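Long-range contact in thermosome subunit (Methanococcoides burtonii, PDB 3AQ1), which probably uses ATP binding and hydrolysis to help unfolded proteins fold, as expected of a group II chaperonin of the TCP-1 family: residues 98-112 with 341-353. Residues are numbered along the deposited sequence; the frame is centred on the assembly and turned at random.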
loop_
_atom_site.group_PDB
_atom_site.type_symbol
_atom_site.label_atom_id
_atom_site.label_comp_id
_atom_site.label_asym_id
_atom_site.label_seq_id
_atom_site.Cartn_x
_atom_site.Cartn_y
_atom_site.Cartn_z
ATOM N N PRO A 98 13.223 -3.993 7.127
ATOM C CA PRO A 98 12.392 -3.129 7.973
ATOM C C PRO A 98 13.282 -2.338 8.903
ATOM O O PRO A 98 12.801 -1.467 9.620
ATOM C CB PRO A 98 11.573 -4.122 8.802
ATOM C CG PRO A 98 11.588 -5.379 8.031
ATOM C CD PRO A 98 12.911 -5.418 7.317
ATOM N N ASP A 99 14.573 -2.654 8.881
ATOM C CA ASP A 99 15.546 -2.029 9.759
ATOM C C ASP A 99 16.347 -0.949 9.081
ATOM O O ASP A 99 16.785 -0.010 9.738
ATOM C CB ASP A 99 16.502 -3.074 10.328
ATOM C CG ASP A 99 15.905 -3.832 11.496
ATOM O OD1 ASP A 99 14.970 -3.310 12.156
ATOM O OD2 ASP A 99 16.381 -4.953 11.755
ATOM N N ASP A 100 16.556 -1.092 7.774
ATOM C CA ASP A 100 17.342 -0.119 7.019
ATOM C C ASP A 100 16.559 1.191 6.915
ATOM O O ASP A 100 15.888 1.465 5.922
ATOM C CB ASP A 100 17.727 -0.673 5.644
ATOM C CG ASP A 100 18.819 0.152 4.965
ATOM O OD1 ASP A 100 19.095 1.284 5.433
ATOM O OD2 ASP A 100 19.400 -0.329 3.961
ATOM N N GLU A 101 16.647 1.993 7.966
ATOM C CA GLU A 101 15.771 3.145 8.143
ATOM C C GLU A 101 16.052 4.285 7.161
ATOM O O GLU A 101 15.135 4.845 6.572
ATOM C CB GLU A 101 15.867 3.647 9.578
ATOM C CG GLU A 101 14.899 4.753 9.906
ATOM C CD GLU A 101 15.058 5.254 11.335
ATOM O OE1 GLU A 101 15.409 6.447 11.495
ATOM O OE2 GLU A 101 14.838 4.457 12.288
ATOM N N ALA A 102 17.318 4.635 6.995
ATOM C CA ALA A 102 17.669 5.707 6.080
ATOM C C ALA A 102 17.140 5.417 4.673
ATOM O O ALA A 102 16.734 6.333 3.944
ATOM C CB ALA A 102 19.175 5.914 6.059
ATOM N N ALA A 103 17.137 4.139 4.302
ATOM C CA ALA A 103 16.697 3.740 2.972
ATOM C C ALA A 103 15.180 3.724 2.890
ATOM O O ALA A 103 14.608 4.075 1.852
ATOM C CB ALA A 103 17.267 2.382 2.597
ATOM N N LEU A 104 14.536 3.302 3.979
ATOM C CA LEU A 104 13.080 3.364 4.073
ATOM C C LEU A 104 12.591 4.807 3.981
ATOM O O LEU A 104 11.604 5.095 3.312
ATOM C CB LEU A 104 12.590 2.738 5.372
ATOM C CG LEU A 104 12.635 1.222 5.482
ATOM C CD1 LEU A 104 12.362 0.792 6.928
ATOM C CD2 LEU A 104 11.638 0.617 4.515
ATOM N N ILE A 105 13.289 5.709 4.662
ATOM C CA ILE A 105 12.986 7.126 4.589
ATOM C C ILE A 105 13.234 7.700 3.199
ATOM O O ILE A 105 12.516 8.599 2.751
ATOM C CB ILE A 105 13.801 7.909 5.602
ATOM C CG1 ILE A 105 13.141 7.783 6.968
ATOM C CG2 ILE A 105 13.907 9.364 5.177
ATOM C CD1 ILE A 105 13.502 8.870 7.924
ATOM N N LYS A 106 14.253 7.178 2.524
ATOM C CA LYS A 106 14.522 7.543 1.134
ATOM C C LYS A 106 13.412 7.023 0.219
ATOM O O LYS A 106 12.937 7.744 -0.663
ATOM C CB LYS A 106 15.873 6.988 0.680
ATOM C CG LYS A 106 16.487 7.695 -0.519
ATOM C CD LYS A 106 17.475 6.770 -1.226
ATOM C CE LYS A 106 18.808 7.438 -1.509
ATOM N NZ LYS A 106 18.701 8.520 -2.520
ATOM N N ILE A 107 13.008 5.773 0.429
ATOM C CA ILE A 107 11.918 5.171 -0.334
ATOM C C ILE A 107 10.619 5.972 -0.175
ATOM O O ILE A 107 10.041 6.423 -1.162
ATOM C CB ILE A 107 11.736 3.678 0.029
ATOM C CG1 ILE A 107 12.844 2.860 -0.622
ATOM C CG2 ILE A 107 10.374 3.135 -0.412
ATOM C CD1 ILE A 107 12.803 1.400 -0.278
ATOM N N ALA A 108 10.182 6.173 1.064
ATOM C CA ALA A 108 8.993 6.975 1.341
ATOM C C ALA A 108 9.063 8.363 0.695
ATOM O O ALA A 108 8.067 8.858 0.172
ATOM C CB ALA A 108 8.755 7.098 2.856
ATOM N N GLY A 109 10.235 8.986 0.741
ATOM C CA GLY A 109 10.454 10.261 0.078
ATOM C C GLY A 109 9.952 10.291 -1.363
ATOM O O GLY A 109 9.403 11.292 -1.811
ATOM N N THR A 110 10.128 9.194 -2.093
ATOM C CA THR A 110 9.765 9.166 -3.503
ATOM C C THR A 110 8.270 9.378 -3.750
ATOM O O THR A 110 7.871 9.789 -4.846
ATOM C CB THR A 110 10.195 7.850 -4.193
ATOM O OG1 THR A 110 9.334 6.772 -3.785
ATOM C CG2 THR A 110 11.651 7.516 -3.883
ATOM N N ALA A 111 7.440 9.098 -2.752
ATOM C CA ALA A 111 5.984 9.216 -2.927
ATOM C C ALA A 111 5.448 10.602 -2.551
ATOM O O ALA A 111 4.257 10.891 -2.695
ATOM C CB ALA A 111 5.243 8.111 -2.156
ATOM N N ILE A 112 6.353 11.459 -2.106
ATOM C CA ILE A 112 5.996 12.734 -1.520
ATOM C C ILE A 112 6.617 13.852 -2.341
ATOM O O ILE A 112 7.763 14.247 -2.110
ATOM C CB ILE A 112 6.515 12.811 -0.053
ATOM C CG1 ILE A 112 6.081 11.570 0.743
ATOM C CG2 ILE A 112 6.083 14.112 0.620
ATOM C CD1 ILE A 112 6.534 11.582 2.198
ATOM N N ALA A 341 -0.549 12.453 0.458
ATOM C CA ALA A 341 0.853 12.104 0.367
ATOM C C ALA A 341 1.190 10.879 1.246
ATOM O O ALA A 341 1.648 9.849 0.737
ATOM C CB ALA A 341 1.715 13.302 0.710
ATOM N N LEU A 342 0.942 10.994 2.551
ATOM C CA LEU A 342 1.146 9.891 3.501
ATOM C C LEU A 342 0.557 8.563 3.022
ATOM O O LEU A 342 1.221 7.529 3.089
ATOM C CB LEU A 342 0.568 10.256 4.878
ATOM C CG LEU A 342 0.707 9.324 6.079
ATOM C CD1 LEU A 342 2.155 9.028 6.421
ATOM C CD2 LEU A 342 0.037 9.999 7.225
ATOM N N ASN A 343 -0.685 8.586 2.541
ATOM C CA ASN A 343 -1.288 7.364 2.026
ATOM C C ASN A 343 -0.402 6.712 0.973
ATOM O O ASN A 343 -0.172 5.521 1.018
ATOM C CB ASN A 343 -2.703 7.606 1.489
ATOM C CG ASN A 343 -3.767 6.998 2.378
ATOM O OD1 ASN A 343 -3.709 5.810 2.707
ATOM N ND2 ASN A 343 -4.749 7.809 2.776
ATOM N N ASP A 344 0.121 7.492 0.035
ATOM C CA ASP A 344 0.997 6.915 -0.972
ATOM C C ASP A 344 2.282 6.377 -0.370
ATOM O O ASP A 344 2.671 5.243 -0.646
ATOM C CB ASP A 344 1.313 7.922 -2.069
ATOM C CG ASP A 344 0.137 8.189 -2.958
ATOM O OD1 ASP A 344 -0.743 7.310 -3.051
ATOM O OD2 ASP A 344 0.089 9.284 -3.557
ATOM N N ALA A 345 2.940 7.188 0.454
ATOM C CA ALA A 345 4.211 6.776 1.040
ATOM C C ALA A 345 4.069 5.518 1.892
ATOM O O ALA A 345 4.912 4.628 1.824
ATOM C CB ALA A 345 4.827 7.900 1.837
ATOM N N LEU A 346 3.009 5.452 2.698
ATOM C CA LEU A 346 2.755 4.280 3.529
ATOM C C LEU A 346 2.749 3.021 2.662
ATOM O O LEU A 346 3.459 2.064 2.951
ATOM C CB LEU A 346 1.434 4.417 4.308
ATOM C CG LEU A 346 1.427 5.364 5.515
ATOM C CD1 LEU A 346 0.023 5.760 5.920
ATOM C CD2 LEU A 346 2.182 4.797 6.686
ATOM N N HIS A 347 1.971 3.046 1.585
ATOM C CA HIS A 347 1.870 1.924 0.648
ATOM C C HIS A 347 3.191 1.524 0.005
ATOM O O HIS A 347 3.555 0.349 0.036
ATOM C CB HIS A 347 0.820 2.211 -0.428
ATOM C CG HIS A 347 -0.588 2.043 0.058
ATOM N ND1 HIS A 347 -1.303 0.877 -0.118
ATOM C CD2 HIS A 347 -1.407 2.885 0.736
ATOM C CE1 HIS A 347 -2.504 1.016 0.415
ATOM N NE2 HIS A 347 -2.592 2.224 0.942
ATOM N N VAL A 348 3.903 2.489 -0.574
ATOM C CA VAL A 348 5.189 2.204 -1.206
ATOM C C VAL A 348 6.141 1.540 -0.215
ATOM O O VAL A 348 6.750 0.514 -0.507
ATOM C CB VAL A 348 5.863 3.469 -1.797
ATOM C CG1 VAL A 348 7.106 3.077 -2.554
ATOM C CG2 VAL A 348 4.913 4.194 -2.722
ATOM N N VAL A 349 6.276 2.125 0.961
ATOM C CA VAL A 349 7.123 1.526 1.983
ATOM C C VAL A 349 6.644 0.122 2.413
ATOM O O VAL A 349 7.447 -0.807 2.555
ATOM C CB VAL A 349 7.259 2.457 3.178
ATOM C CG1 VAL A 349 8.157 1.829 4.245
ATOM C CG2 VAL A 349 7.817 3.784 2.707
ATOM N N GLY A 350 5.336 -0.029 2.605
ATOM C CA GLY A 350 4.764 -1.328 2.898
ATOM C C GLY A 350 5.149 -2.359 1.855
ATOM O O GLY A 350 5.682 -3.420 2.168
ATOM N N VAL A 351 4.888 -2.036 0.595
ATOM C CA VAL A 351 5.165 -2.952 -0.498
ATOM C C VAL A 351 6.653 -3.271 -0.646
ATOM O O VAL A 351 7.018 -4.400 -0.933
ATOM C CB VAL A 351 4.604 -2.417 -1.819
ATOM C CG1 VAL A 351 5.176 -3.202 -3.001
ATOM C CG2 VAL A 351 3.072 -2.457 -1.782
ATOM N N VAL A 352 7.514 -2.285 -0.444
ATOM C CA VAL A 352 8.945 -2.543 -0.492
ATOM C C VAL A 352 9.355 -3.495 0.636
ATOM O O VAL A 352 10.070 -4.472 0.403
ATOM C CB VAL A 352 9.765 -1.237 -0.420
ATOM C CG1 VAL A 352 11.220 -1.530 -0.158
ATOM C CG2 VAL A 352 9.612 -0.443 -1.698
ATOM N N ILE A 353 8.894 -3.220 1.852
ATOM C CA ILE A 353 9.241 -4.051 2.999
ATOM C C ILE A 353 8.776 -5.489 2.774
ATOM O O ILE A 353 9.473 -6.443 3.112
ATOM C CB ILE A 353 8.662 -3.481 4.312
ATOM C CG1 ILE A 353 9.434 -2.224 4.714
ATOM C CG2 ILE A 353 8.709 -4.523 5.437
ATOM C CD1 ILE A 353 8.971 -1.604 5.994
#
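A108 and A345 bring the helices 101-109 and 341-353 together: having only a methyl each, they let their CA atoms come within 4.8 Å. V349 fits beside this pair, its CG2 lying against A108 CB, while its other branch, CG1, lies 3.7 Å from L104 CD2. L104 crosses V349 and I353 at about a right angle and touches both with one methyl, CD2. I107 and V352 instead meet tip to tip through I107 CD1 and V352 CG1. With CG2 anti to its backbone N (chi1 -76° for CG1), I107 sets that methyl 3.9 Å from V348 CG1. The N-to-C directions of the two segments make an angle of 132°, and the larger branched side chains meet on the side of L104 and I107.

The type I turn from G109 to I112 carries A111 CB to within 3.6 Å of A345 N, a fit suited to a lone methyl. T110 OG1 donates to I107 O at 2.7 Å, in the carbonyl plane; T110 N uses the same acceptor, so that two bonds from T110 hold I107 O. At the other end P98 CG meets I353 CG2.

Further out, I96 touches L104 and V352, helix 121-132 packs on A341 and A345 through L124 and T128, and L342 and L346, whose CB atoms point away from 98-112, touch I153 of strand 151-157.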